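Long-range contacts in neuraminidase (Influenza A virus, PDB 4K3Y), which forms the neuraminidase-like head of a bat influenza A virus, a beta-propeller resembling viral sialidases, though its own enzymatic role is uncertain: residues Q38-Q43 and L348-L353; G99-S104 and L142-S147; S203-C208 and F221-Q226; P235-L240 and G295-V300; G287-K292 and N305-L310. All coordinates share one frame; numbering follows the deposited sequence.

Interaction 1: Q38-Q43 and L348-L353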
# COMPACT_ATOMS: atom_id res chain seq x y z
N GLN C 38 14.69 -0.63 9.36
CA GLN C 38 13.66 -1.42 10.03
C GLN C 38 13.36 -0.87 11.42
O GLN C 38 14.27 -0.40 12.14
CB GLN C 38 14.03 -2.90 10.10
CG GLN C 38 13.96 -3.64 8.78
CD GLN C 38 14.20 -5.14 8.92
OE1 GLN C 38 13.94 -5.73 9.98
NE2 GLN C 38 14.69 -5.77 7.87
N MET C 39 12.09 -0.89 11.78
CA MET C 39 11.67 -0.71 13.16
C MET C 39 12.33 -1.81 14.03
O MET C 39 12.38 -2.99 13.63
CB MET C 39 10.14 -0.82 13.24
CG MET C 39 9.57 -0.80 14.65
SD MET C 39 9.52 0.87 15.30
CE MET C 39 7.90 1.38 14.74
N LEU C 40 12.86 -1.41 15.19
CA LEU C 40 13.36 -2.37 16.17
C LEU C 40 12.19 -3.06 16.83
O LEU C 40 11.33 -2.42 17.42
CB LEU C 40 14.21 -1.67 17.24
CG LEU C 40 15.72 -1.57 16.99
CD1 LEU C 40 16.02 -1.29 15.52
CD2 LEU C 40 16.31 -0.48 17.86
N THR C 41 12.15 -4.38 16.75
CA THR C 41 11.03 -5.16 17.26
C THR C 41 11.40 -5.95 18.51
O THR C 41 12.56 -6.31 18.71
CB THR C 41 10.56 -6.17 16.22
OG1 THR C 41 11.59 -7.15 16.01
CG2 THR C 41 10.29 -5.46 14.92
N ARG C 42 10.39 -6.21 19.33
CA ARG C 42 10.50 -7.13 20.46
C ARG C 42 9.14 -7.79 20.75
O ARG C 42 8.10 -7.31 20.29
CB ARG C 42 11.08 -6.44 21.70
CG ARG C 42 10.18 -5.40 22.37
CD ARG C 42 10.77 -4.98 23.72
NE ARG C 42 9.74 -4.62 24.70
CZ ARG C 42 9.08 -5.50 25.45
NH1 ARG C 42 9.33 -6.80 25.35
NH2 ARG C 42 8.16 -5.08 26.31
N GLN C 43 9.16 -8.89 21.50
CA GLN C 43 7.96 -9.67 21.77
C GLN C 43 7.26 -10.05 20.45
O GLN C 43 6.05 -9.92 20.30
CB GLN C 43 7.00 -8.93 22.73
CG GLN C 43 6.15 -9.85 23.64
CD GLN C 43 4.63 -9.77 23.36
OE1 GLN C 43 3.85 -9.40 24.23
NE2 GLN C 43 4.22 -10.14 22.15
N LEU C 348 23.17 -1.51 16.90
CA LEU C 348 22.13 -1.70 17.92
C LEU C 348 21.71 -3.17 17.98
O LEU C 348 21.61 -3.84 16.94
CB LEU C 348 20.90 -0.84 17.64
CG LEU C 348 20.89 0.51 18.36
CD1 LEU C 348 21.86 1.48 17.72
CD2 LEU C 348 19.50 1.09 18.36
N SER C 349 21.49 -3.68 19.18
CA SER C 349 20.97 -5.04 19.30
C SER C 349 19.46 -5.00 19.13
O SER C 349 18.81 -4.00 19.46
CB SER C 349 21.39 -5.71 20.62
OG SER C 349 20.56 -5.30 21.69
N SER C 350 18.90 -6.09 18.61
CA SER C 350 17.46 -6.18 18.34
C SER C 350 17.05 -7.64 18.11
O SER C 350 17.86 -8.55 18.23
CB SER C 350 17.08 -5.33 17.12
OG SER C 350 15.68 -5.31 16.89
N ASN C 351 15.79 -7.86 17.79
CA ASN C 351 15.33 -9.20 17.45
C ASN C 351 14.85 -9.30 16.01
O ASN C 351 14.38 -8.31 15.44
CB ASN C 351 14.14 -9.55 18.34
CG ASN C 351 14.41 -9.29 19.81
OD1 ASN C 351 14.78 -10.20 20.54
ND2 ASN C 351 14.24 -8.05 20.24
N ASP C 352 14.97 -10.50 15.44
CA ASP C 352 13.89 -10.96 14.55
C ASP C 352 13.53 -12.43 14.62
O ASP C 352 13.63 -13.07 15.66
CB ASP C 352 14.02 -10.51 13.10
CG ASP C 352 15.33 -10.87 12.51
OD1 ASP C 352 16.13 -11.49 13.23
OD2 ASP C 352 15.55 -10.53 11.33
N LEU C 353 13.13 -12.95 13.47
CA LEU C 353 12.23 -14.08 13.43
C LEU C 353 12.62 -15.10 12.39
O LEU C 353 12.97 -14.74 11.25
CB LEU C 353 10.85 -13.55 13.08
CG LEU C 353 9.71 -13.73 14.07
CD1 LEU C 353 8.47 -14.07 13.27
CD2 LEU C 353 10.05 -14.83 15.03
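Asn351 reaches across to the backbone of Thr41, and its side chain meets the same carbonyl all the way out. CB lies 3.6 Å from Thr41 O. CG is set anti to its own carbonyl carbon, beside the backbone N (chi1 -50°), and stands 3.7 Å from Thr41 O. At the tip, ND2 donates to Thr41 O over 2.9 Å, with 152° at the hydrogen. The donor arrives in the carbonyl plane, on a lone pair, although Thr41 O is tilted somewhat from the plane of the Asn351 amide. ND2 also brushes Arg42 CB at 3.8 Å. Further along, Ser350 OG lies 3.7 Å from Leu40 CG. The apolar touch between the segments joins Leu40 CD2 to Leu348 CD2 at 3.6 Å, where the two leucine side chains cross at about a right angle. The Thr41 hydroxyl is hydrogen-bonded to Asn44 ND2, just beyond the segment. Each strand is paired within its own sheet: Leu40 and Arg42 bond by backbone to strand 53-61, and Ser350 to Ala342 of strand 335-343. The two strand segments themselves run 67° apart, so side chains carry most of the join. This is the packing of one four-stranded blade against the next in a six-bladed beta-propeller, the fold of influenza neuraminidases.

Interaction 2: G99-S104 and L142-S147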
# COMPACT_ATOMS: atom_id res chain seq x y z
N GLY C 99 0.67 -0.39 24.11
CA GLY C 99 1.05 -1.40 25.08
C GLY C 99 2.48 -1.87 24.96
O GLY C 99 3.18 -1.48 24.01
N TRP C 100 2.90 -2.70 25.91
CA TRP C 100 4.23 -3.33 25.86
C TRP C 100 4.09 -4.83 25.69
O TRP C 100 5.07 -5.54 25.50
CB TRP C 100 5.03 -3.06 27.14
CG TRP C 100 4.37 -2.17 28.14
CD1 TRP C 100 3.32 -2.48 28.96
CD2 TRP C 100 4.75 -0.81 28.46
NE1 TRP C 100 3.00 -1.39 29.75
CE2 TRP C 100 3.87 -0.36 29.46
CE3 TRP C 100 5.74 0.06 27.98
CZ2 TRP C 100 3.95 0.93 30.01
CZ3 TRP C 100 5.82 1.33 28.52
CH2 TRP C 100 4.93 1.75 29.52
N SER C 101 2.86 -5.31 25.77
CA SER C 101 2.62 -6.75 25.77
C SER C 101 1.30 -7.04 25.07
O SER C 101 0.25 -6.48 25.41
CB SER C 101 2.63 -7.28 27.21
OG SER C 101 2.16 -8.63 27.29
N ALA C 102 1.35 -7.91 24.07
CA ALA C 102 0.16 -8.18 23.28
C ALA C 102 0.00 -9.64 22.89
O ALA C 102 0.98 -10.37 22.71
CB ALA C 102 0.10 -7.28 22.03
N SER C 103 -1.25 -10.05 22.77
CA SER C 103 -1.61 -11.29 22.11
C SER C 103 -2.63 -10.90 21.03
O SER C 103 -3.42 -9.95 21.21
CB SER C 103 -2.23 -12.24 23.14
OG SER C 103 -2.47 -13.51 22.58
N SER C 104 -2.62 -11.58 19.88
CA SER C 104 -3.69 -11.36 18.88
C SER C 104 -4.25 -12.65 18.29
O SER C 104 -3.60 -13.70 18.37
CB SER C 104 -3.23 -10.43 17.76
OG SER C 104 -2.22 -11.05 16.99
N LEU C 142 -1.06 -7.31 34.89
CA LEU C 142 -1.61 -8.33 34.00
C LEU C 142 -0.62 -8.70 32.89
O LEU C 142 0.19 -7.86 32.46
CB LEU C 142 -2.94 -7.85 33.38
CG LEU C 142 -4.25 -8.40 33.96
CD1 LEU C 142 -4.11 -8.86 35.42
CD2 LEU C 142 -5.36 -7.38 33.84
N ARG C 143 -0.68 -9.95 32.45
CA ARG C 143 0.22 -10.45 31.41
C ARG C 143 -0.50 -11.28 30.35
O ARG C 143 -1.09 -12.33 30.67
CB ARG C 143 1.30 -11.33 32.03
CG ARG C 143 2.37 -10.62 32.85
CD ARG C 143 2.88 -11.56 33.94
NE ARG C 143 2.27 -11.20 35.21
CZ ARG C 143 1.98 -12.06 36.18
NH1 ARG C 143 2.25 -13.35 36.06
NH2 ARG C 143 1.43 -11.60 37.30
N THR C 144 -0.42 -10.86 29.09
CA THR C 144 -0.92 -11.69 27.98
C THR C 144 -0.00 -12.88 27.69
O THR C 144 1.09 -12.98 28.26
CB THR C 144 -1.08 -10.89 26.69
OG1 THR C 144 0.19 -10.73 26.06
CG2 THR C 144 -1.69 -9.52 27.00
N GLN C 145 -0.42 -13.76 26.80
CA GLN C 145 0.35 -14.97 26.54
C GLN C 145 1.49 -14.72 25.55
O GLN C 145 2.28 -15.64 25.28
CB GLN C 145 -0.54 -16.09 26.05
CG GLN C 145 -1.59 -15.63 25.06
CD GLN C 145 -2.53 -16.76 24.65
OE1 GLN C 145 -3.70 -16.53 24.34
NE2 GLN C 145 -2.00 -17.97 24.61
N ALA C 146 1.57 -13.49 25.05
CA ALA C 146 2.68 -13.06 24.19
C ALA C 146 2.84 -14.03 23.03
O ALA C 146 3.94 -14.49 22.70
CB ALA C 146 3.99 -12.96 24.97
N SER C 147 1.70 -14.30 22.41
CA SER C 147 1.55 -15.37 21.45
C SER C 147 0.16 -15.23 20.84
O SER C 147 -0.65 -14.42 21.29
CB SER C 147 1.65 -16.71 22.16
OG SER C 147 1.44 -17.77 21.24
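One hydroxyl, Thr144 OG1, does double duty: it hydrogen-bonds across to Ser101 OG at 3.1 Å and closes an ST turn within its own segment. In that turn it accepts from Ala146 N over 3.2 Å, with 150° at the hydrogen. The torsion explains this, since OG1 sits between the backbone N and the carbonyl carbon (chi1 80°) and can face the amide two residues on. In the propeller, segment 142-147 belongs to the loop leading from strand 129-134 of one blade to strand 150-152 of the next, and it passes over strand 101-106, an outermost strand of the blade it has just left. Ser101 and Ser103, alternate residues of that strand, both direct their side chains at the loop, while Ala102 between them turns its methyl the other way and offers its carbonyl. Ala146 CA makes a CA-H...O contact with that oxygen, Ala102 O, at 3.5 Å. CB of Ser103 rests against CB of Thr144 at 4.0 Å, and the Ser103 hydroxyl points to Ser147 O, a bond modelled too short to be relied on. Ala146 O is gripped from elsewhere by Arg318 and Gln265. The carboxamide of Gln145 is spent on Thr158 OG1 and Pro197 O, so what it offers this contact is its aliphatic stem, with CG 3.4 Å from Ser103 OG.

Interaction 3: S203-C208 and F221-Q226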
# COMPACT_ATOMS: atom_id res chain seq x y z
N SER C 203 -8.54 -31.80 17.31
CA SER C 203 -9.39 -32.83 17.92
C SER C 203 -10.33 -32.29 19.00
O SER C 203 -10.57 -32.95 20.01
CB SER C 203 -8.53 -33.96 18.52
OG SER C 203 -7.92 -34.74 17.50
N GLY C 204 -10.85 -31.08 18.79
CA GLY C 204 -11.79 -30.50 19.72
C GLY C 204 -11.20 -29.84 20.96
O GLY C 204 -11.93 -29.25 21.76
N LYS C 205 -9.89 -29.93 21.15
CA LYS C 205 -9.26 -29.27 22.28
C LYS C 205 -8.27 -28.18 21.87
O LYS C 205 -7.56 -28.31 20.86
CB LYS C 205 -8.56 -30.30 23.19
CG LYS C 205 -9.52 -31.17 23.97
CD LYS C 205 -8.89 -32.50 24.37
CE LYS C 205 -9.95 -33.51 24.77
NZ LYS C 205 -11.31 -33.11 24.28
N VAL C 206 -8.24 -27.10 22.63
CA VAL C 206 -7.11 -26.18 22.56
C VAL C 206 -6.01 -26.75 23.45
O VAL C 206 -6.27 -27.14 24.59
CB VAL C 206 -7.45 -24.78 23.06
CG1 VAL C 206 -6.20 -23.89 23.00
CG2 VAL C 206 -8.55 -24.18 22.22
N LYS C 207 -4.79 -26.80 22.93
CA LYS C 207 -3.67 -27.31 23.70
C LYS C 207 -2.56 -26.25 23.85
O LYS C 207 -2.14 -25.65 22.86
CB LYS C 207 -3.16 -28.61 23.08
CG LYS C 207 -4.23 -29.68 22.95
CD LYS C 207 -3.61 -31.02 22.59
CE LYS C 207 -4.64 -32.05 22.12
NZ LYS C 207 -4.01 -33.04 21.17
N CYS C 208 -2.12 -26.02 25.08
CA CYS C 208 -1.16 -24.95 25.35
C CYS C 208 0.08 -25.44 26.09
O CYS C 208 -0.00 -26.35 26.92
CB CYS C 208 -1.82 -23.83 26.15
SG CYS C 208 -3.19 -23.10 25.30
N PHE C 221 1.61 -28.03 30.90
CA PHE C 221 0.74 -28.24 29.75
C PHE C 221 -0.76 -28.10 30.08
O PHE C 221 -1.20 -28.51 31.16
CB PHE C 221 1.00 -29.62 29.16
CG PHE C 221 0.61 -29.75 27.72
CD1 PHE C 221 1.47 -29.29 26.73
CD2 PHE C 221 -0.59 -30.32 27.36
CE1 PHE C 221 1.13 -29.41 25.39
CE2 PHE C 221 -0.94 -30.44 26.01
CZ PHE C 221 -0.08 -29.98 25.03
N LEU C 222 -1.53 -27.56 29.15
CA LEU C 222 -2.96 -27.37 29.32
C LEU C 222 -3.70 -27.88 28.09
O LEU C 222 -3.20 -27.79 26.96
CB LEU C 222 -3.27 -25.88 29.49
CG LEU C 222 -4.32 -25.36 30.47
CD1 LEU C 222 -4.87 -24.02 30.00
CD2 LEU C 222 -5.45 -26.35 30.72
N GLU C 223 -4.89 -28.44 28.31
CA GLU C 223 -5.85 -28.68 27.23
C GLU C 223 -7.24 -28.29 27.74
O GLU C 223 -7.53 -28.39 28.94
CB GLU C 223 -5.79 -30.12 26.72
CG GLU C 223 -6.35 -31.18 27.67
CD GLU C 223 -6.24 -32.59 27.10
OE1 GLU C 223 -5.38 -32.80 26.21
OE2 GLU C 223 -7.00 -33.48 27.55
N PHE C 224 -8.09 -27.80 26.84
CA PHE C 224 -9.44 -27.42 27.22
C PHE C 224 -10.38 -27.33 26.01
O PHE C 224 -9.93 -27.08 24.88
CB PHE C 224 -9.44 -26.09 27.99
CG PHE C 224 -8.93 -24.92 27.19
CD1 PHE C 224 -7.58 -24.61 27.18
CD2 PHE C 224 -9.80 -24.12 26.44
CE1 PHE C 224 -7.11 -23.53 26.44
CE2 PHE C 224 -9.34 -23.03 25.70
CZ PHE C 224 -8.00 -22.73 25.70
N ASP C 225 -11.67 -27.54 26.25
CA ASP C 225 -12.67 -27.39 25.20
C ASP C 225 -13.48 -26.12 25.42
O ASP C 225 -13.19 -25.35 26.35
CB ASP C 225 -13.57 -28.64 25.08
CG ASP C 225 -14.12 -29.10 26.43
OD1 ASP C 225 -14.58 -28.25 27.22
OD2 ASP C 225 -14.10 -30.33 26.68
N GLN C 226 -14.49 -25.91 24.58
CA GLN C 226 -15.26 -24.66 24.59
C GLN C 226 -16.11 -24.49 25.85
O GLN C 226 -16.51 -23.37 26.18
CB GLN C 226 -16.13 -24.53 23.34
CG GLN C 226 -17.01 -25.72 23.03
CD GLN C 226 -17.69 -25.60 21.68
OE1 GLN C 226 -17.85 -24.49 21.15
NE2 GLN C 226 -18.07 -26.73 21.10
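Val206 lies over one face of the Phe224 ring: its CB is 3.7 Å from the ring centroid, a CH-pi contact displaced a little toward the rim. At the edge of the same ring, near its plane, Cys208 SG makes a sulfur-aromatic contact, 4.1 Å from Phe224 CE1. Phe224 CG stands between the backbone N and the carbonyl carbon (chi1 62°), and the ring ends up side by side with the valine, both pointing the same way. A second ring, Phe221, carries the carbonyl oxygen of Cys208 over one face, 3.3 Å from its CD1, while Lys207 CB approaches it obliquely. The backbones form an antiparallel hairpin. Val206-Phe224 and Cys208-Leu222 are hydrogen-bonded pairs, with Val206 N to Phe224 O and Cys208 N to Leu222 O both 2.8 Å. Between them, Lys207 and Glu223 form a non-hydrogen-bonded pair whose side chains run alongside each other on the opposite sheet face. Lys205 lays its CD against the Glu223 carboxylate carbon CD at 3.8 Å, but its NZ stays 5.4 Å from Glu223 OE2. Strands 205-211 and 221-224 are the middle two of a four-stranded propeller blade. Strand 230-233 flanks them on one side and strand 197-202 on the other, linked through the Cys199-Cys208 disulfide, while strand 155-162 of the preceding blade covers the face bearing Cys208, Leu222 and Phe224.

Interaction 4: P235-L240 and G295-V300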
# COMPACT_ATOMS: atom_id res chain seq x y z
N PRO C 235 4.60 -33.20 31.46
CA PRO C 235 5.34 -34.13 30.61
C PRO C 235 6.20 -35.08 31.42
O PRO C 235 6.87 -34.69 32.39
CB PRO C 235 6.21 -33.20 29.74
CG PRO C 235 6.27 -31.91 30.49
CD PRO C 235 4.97 -31.80 31.22
N CYS C 236 6.16 -36.35 31.02
CA CYS C 236 6.86 -37.41 31.73
C CYS C 236 8.22 -37.66 31.07
O CYS C 236 8.81 -38.73 31.22
CB CYS C 236 5.99 -38.67 31.74
SG CYS C 236 4.38 -38.47 32.57
N LEU C 237 8.72 -36.65 30.36
CA LEU C 237 9.94 -36.80 29.58
C LEU C 237 11.15 -36.04 30.15
O LEU C 237 11.09 -34.83 30.40
CB LEU C 237 9.69 -36.40 28.13
CG LEU C 237 9.43 -37.53 27.13
CD1 LEU C 237 8.65 -38.67 27.76
CD2 LEU C 237 8.68 -37.00 25.93
N GLY C 238 12.24 -36.77 30.34
CA GLY C 238 13.45 -36.23 30.91
C GLY C 238 14.22 -35.33 29.96
O GLY C 238 15.28 -34.82 30.33
N PHE C 239 13.69 -35.13 28.75
CA PHE C 239 14.22 -34.14 27.79
C PHE C 239 13.68 -32.74 28.15
O PHE C 239 12.58 -32.36 27.75
CB PHE C 239 13.83 -34.52 26.37
CG PHE C 239 14.52 -33.70 25.30
CD1 PHE C 239 15.87 -33.90 25.03
CD2 PHE C 239 13.81 -32.78 24.52
CE1 PHE C 239 16.51 -33.18 24.02
CE2 PHE C 239 14.46 -32.05 23.52
CZ PHE C 239 15.81 -32.25 23.27
N LEU C 240 14.48 -31.99 28.89
CA LEU C 240 14.00 -30.79 29.56
C LEU C 240 13.77 -29.62 28.63
O LEU C 240 14.72 -29.11 28.01
CB LEU C 240 14.97 -30.40 30.68
CG LEU C 240 15.14 -31.47 31.76
CD1 LEU C 240 15.95 -30.93 32.92
CD2 LEU C 240 13.77 -31.96 32.22
N GLY C 295 4.65 -41.30 20.32
CA GLY C 295 3.67 -41.35 21.40
C GLY C 295 3.51 -40.06 22.21
O GLY C 295 4.09 -39.03 21.88
N THR C 296 2.72 -40.14 23.28
CA THR C 296 2.34 -38.98 24.09
C THR C 296 3.47 -38.44 24.96
O THR C 296 4.39 -39.17 25.34
CB THR C 296 1.15 -39.33 25.01
OG1 THR C 296 0.80 -38.19 25.80
CG2 THR C 296 1.50 -40.51 25.94
N LEU C 297 3.40 -37.15 25.29
CA LEU C 297 4.39 -36.54 26.18
C LEU C 297 4.16 -36.98 27.62
O LEU C 297 4.97 -36.68 28.49
CB LEU C 297 4.27 -35.01 26.10
CG LEU C 297 4.53 -34.34 24.75
CD1 LEU C 297 3.99 -32.91 24.74
CD2 LEU C 297 6.01 -34.36 24.41
N PHE C 298 3.05 -37.68 27.85
CA PHE C 298 2.59 -37.96 29.21
C PHE C 298 2.54 -39.44 29.60
O PHE C 298 1.64 -39.89 30.30
CB PHE C 298 1.23 -37.29 29.40
CG PHE C 298 1.18 -35.90 28.86
CD1 PHE C 298 1.98 -34.90 29.42
CD2 PHE C 298 0.37 -35.59 27.79
CE1 PHE C 298 1.95 -33.61 28.92
CE2 PHE C 298 0.32 -34.29 27.28
CZ PHE C 298 1.12 -33.30 27.85
N SER C 299 3.53 -40.18 29.10
CA SER C 299 3.85 -41.52 29.58
C SER C 299 5.35 -41.55 29.79
O SER C 299 6.08 -40.74 29.24
CB SER C 299 3.47 -42.58 28.57
OG SER C 299 4.33 -43.70 28.71
N VAL C 300 5.83 -42.49 30.59
CA VAL C 300 7.26 -42.61 30.83
C VAL C 300 7.85 -43.59 29.84
O VAL C 300 9.07 -43.70 29.69
CB VAL C 300 7.52 -43.06 32.26
CG1 VAL C 300 8.06 -41.91 33.09
CG2 VAL C 300 6.23 -43.61 32.87
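Phe298 and Cys236 meet with their first torsions alike: CG of the one (chi1 -44°) and SG of the other (chi1 -60°) stand anti to the carbonyl carbon, beside the backbone N. The Phe298 ring has CD1 3.6 Å from Pro235 CA, with Pro235 N in plane at its edge, while Leu297 CB sits over the centre of one face. Cys236 SG lies 3.6 Å from Phe298 C. Cys236 N donates to Leu297 O over 2.8 Å, a nearly straight bond of 164°. Leu237 and Leu297 cross at about a right angle, their CD2 atoms 4.1 Å apart, and Val300 CG1 reaches Cys236 CB at the same distance. Neither segment is regular: 235-240 lies in the long loop leading from one propeller blade to the next, and 295-300 in the loop between strands 286-294 and 306-311 of that next blade. An ST turn shapes the second, Thr296 OG1 accepting from Phe298 N at 3.1 Å, with Glu270 also bonded to that hydroxyl. Chemically, one backbone hydrogen bond joins the segments; the rest is mostly side-chain carbon against carbon or against backbone carbonyls such as Ser299 O, and the Cys236-Cys253 disulfide fixes the cysteine covalently within its own loop.

Interaction 5: G287-K292 and N305-L310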
# COMPACT_ATOMS: atom_id res chain seq x y z
N GLY C 287 21.61 -21.98 19.52
CA GLY C 287 21.06 -23.13 18.82
C GLY C 287 19.66 -23.52 19.26
O GLY C 287 19.21 -23.20 20.37
N PHE C 288 18.96 -24.21 18.37
CA PHE C 288 17.62 -24.67 18.68
C PHE C 288 17.47 -26.07 18.13
O PHE C 288 17.90 -26.37 17.01
CB PHE C 288 16.58 -23.74 18.06
CG PHE C 288 15.17 -24.03 18.50
CD1 PHE C 288 14.66 -23.44 19.64
CD2 PHE C 288 14.35 -24.88 17.76
CE1 PHE C 288 13.36 -23.70 20.06
CE2 PHE C 288 13.06 -25.14 18.18
CZ PHE C 288 12.56 -24.54 19.33
N GLU C 289 16.86 -26.94 18.93
CA GLU C 289 16.66 -28.32 18.51
C GLU C 289 15.20 -28.66 18.74
O GLU C 289 14.53 -28.03 19.56
CB GLU C 289 17.60 -29.29 19.25
CG GLU C 289 17.39 -29.38 20.79
CD GLU C 289 18.57 -30.03 21.52
OE1 GLU C 289 19.23 -30.92 20.93
OE2 GLU C 289 18.82 -29.66 22.69
N ILE C 290 14.70 -29.64 17.99
CA ILE C 290 13.35 -30.13 18.21
C ILE C 290 13.39 -31.65 18.09
O ILE C 290 13.94 -32.21 17.13
CB ILE C 290 12.28 -29.43 17.28
CG1 ILE C 290 10.86 -29.76 17.73
CG2 ILE C 290 12.52 -29.74 15.78
CD1 ILE C 290 9.77 -28.91 17.07
N TYR C 291 12.84 -32.31 19.10
CA TYR C 291 12.99 -33.75 19.27
C TYR C 291 11.64 -34.42 19.06
O TYR C 291 10.65 -34.03 19.69
CB TYR C 291 13.49 -34.02 20.69
CG TYR C 291 14.10 -35.36 20.93
CD1 TYR C 291 14.25 -36.29 19.91
CD2 TYR C 291 14.55 -35.70 22.19
CE1 TYR C 291 14.82 -37.53 20.16
CE2 TYR C 291 15.12 -36.93 22.45
CZ TYR C 291 15.25 -37.84 21.44
OH TYR C 291 15.82 -39.05 21.73
N LYS C 292 11.60 -35.42 18.18
CA LYS C 292 10.36 -36.15 17.91
C LYS C 292 10.25 -37.34 18.87
O LYS C 292 11.24 -38.04 19.14
CB LYS C 292 10.32 -36.66 16.47
CG LYS C 292 8.95 -37.19 16.04
CD LYS C 292 9.06 -38.41 15.10
CE LYS C 292 9.39 -38.01 13.66
NZ LYS C 292 8.74 -38.93 12.68
N ASN C 305 12.96 -40.29 19.00
CA ASN C 305 13.12 -40.81 17.65
C ASN C 305 14.13 -40.06 16.80
O ASN C 305 15.00 -40.67 16.17
CB ASN C 305 11.76 -40.83 16.95
CG ASN C 305 11.79 -41.59 15.64
OD1 ASN C 305 11.63 -41.02 14.57
ND2 ASN C 305 12.00 -42.90 15.73
N ARG C 306 13.98 -38.74 16.74
CA ARG C 306 14.89 -37.92 15.95
C ARG C 306 14.97 -36.51 16.47
O ARG C 306 13.97 -35.78 16.53
CB ARG C 306 14.47 -37.90 14.47
CG ARG C 306 15.50 -37.21 13.57
CD ARG C 306 15.51 -37.85 12.20
NE ARG C 306 16.02 -36.97 11.16
CZ ARG C 306 17.29 -36.62 11.04
NH1 ARG C 306 18.18 -37.06 11.91
NH2 ARG C 306 17.67 -35.81 10.06
N ASN C 307 16.19 -36.13 16.85
CA ASN C 307 16.47 -34.78 17.31
C ASN C 307 17.00 -33.92 16.16
O ASN C 307 18.12 -34.13 15.69
CB ASN C 307 17.50 -34.83 18.43
CG ASN C 307 17.59 -33.54 19.20
OD1 ASN C 307 16.73 -33.23 20.00
ND2 ASN C 307 18.65 -32.77 18.95
N TYR C 308 16.19 -32.96 15.71
CA TYR C 308 16.62 -32.05 14.65
C TYR C 308 17.29 -30.80 15.21
O TYR C 308 16.67 -30.02 15.94
CB TYR C 308 15.41 -31.59 13.83
CG TYR C 308 14.84 -32.61 12.88
CD1 TYR C 308 15.57 -33.06 11.77
CD2 TYR C 308 13.54 -33.11 13.06
CE1 TYR C 308 15.02 -33.99 10.87
CE2 TYR C 308 12.99 -34.03 12.17
CZ TYR C 308 13.74 -34.47 11.08
OH TYR C 308 13.19 -35.37 10.21
N GLN C 309 18.56 -30.59 14.86
CA GLN C 309 19.23 -29.36 15.25
C GLN C 309 19.09 -28.25 14.21
O GLN C 309 20.04 -27.93 13.48
CB GLN C 309 20.69 -29.61 15.58
CG GLN C 309 20.86 -30.26 16.93
CD GLN C 309 22.10 -31.08 16.97
OE1 GLN C 309 22.08 -32.27 16.64
NE2 GLN C 309 23.21 -30.46 17.35
N LEU C 310 17.89 -27.66 14.19
CA LEU C 310 17.50 -26.62 13.23
C LEU C 310 18.44 -25.40 13.15
O LEU C 310 18.81 -24.98 12.05
CB LEU C 310 16.05 -26.18 13.49
CG LEU C 310 14.99 -27.30 13.32
CD1 LEU C 310 13.55 -26.81 13.49
CD2 LEU C 310 15.14 -27.98 11.96
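Strands 287-292 and 306-310 run antiparallel, their axes 4.5 Å apart at closest and 160° between their directions. Ile290 and Tyr308 form a hydrogen-bonded pair, Ile290 N to Tyr308 O at 2.9 Å and Tyr308 N to Ile290 O at 2.8 Å; Tyr291 and Asn307 follow as a non-hydrogen-bonded pair. Beyond them Lys292 N donates to Arg306 O from above the carbonyl plane, and Asn305 N to Lys292 O. This is a beta hairpin making up the third and fourth strands of a propeller blade, with 306-311 outermost. Asn307 shares a sheet face with Tyr291, and its ND2 bonds to Glu289 OE1 at 2.8 Å, meeting it on the anti side, the amide and carboxylate planes 74° apart. The other carboxylate oxygen, Glu289 OE2, is in a salt bridge with Arg278, so each has its own partner. Asn307 OD1 turns to Tyr291 CB, 3.4 Å away, with its amide 83° from the plane of the tyrosine ring. On the face of Ile290 and Tyr308, Ile290 CG2 touches Tyr308 CB at 3.9 Å; it meets Leu310 CD1 at the same distance. Arg306 CG lies over one face of the Tyr308 ring, whose hydroxyl bonds to Asn19 O and Met363 N.

How the interactions relate
Interactions 3, 4 and 5 follow one another through direct touches: Phe221 CD2 meets Phe298 CZ at 3.5 Å, linking 3 to 4, and Phe239 CZ meets Asn307 OD1 at 3.5 Å, linking 4 to 5. Interactions 1 and 2 are joined by a probable hydrogen bond from Ala102 N to Gln43 OE1, 2.9 Å. Interaction 1 joins segments 305 residues apart in sequence, and the other four nest inside the loop it closes. Its centre lies about 34 Å from that of interaction 4, across the middle of the chain. The segments of 4 and 5 alternate along the sequence. Calcium, bound at Asn212, Asp216 and Gly262, is about 11 Å from the Pro235 side chain.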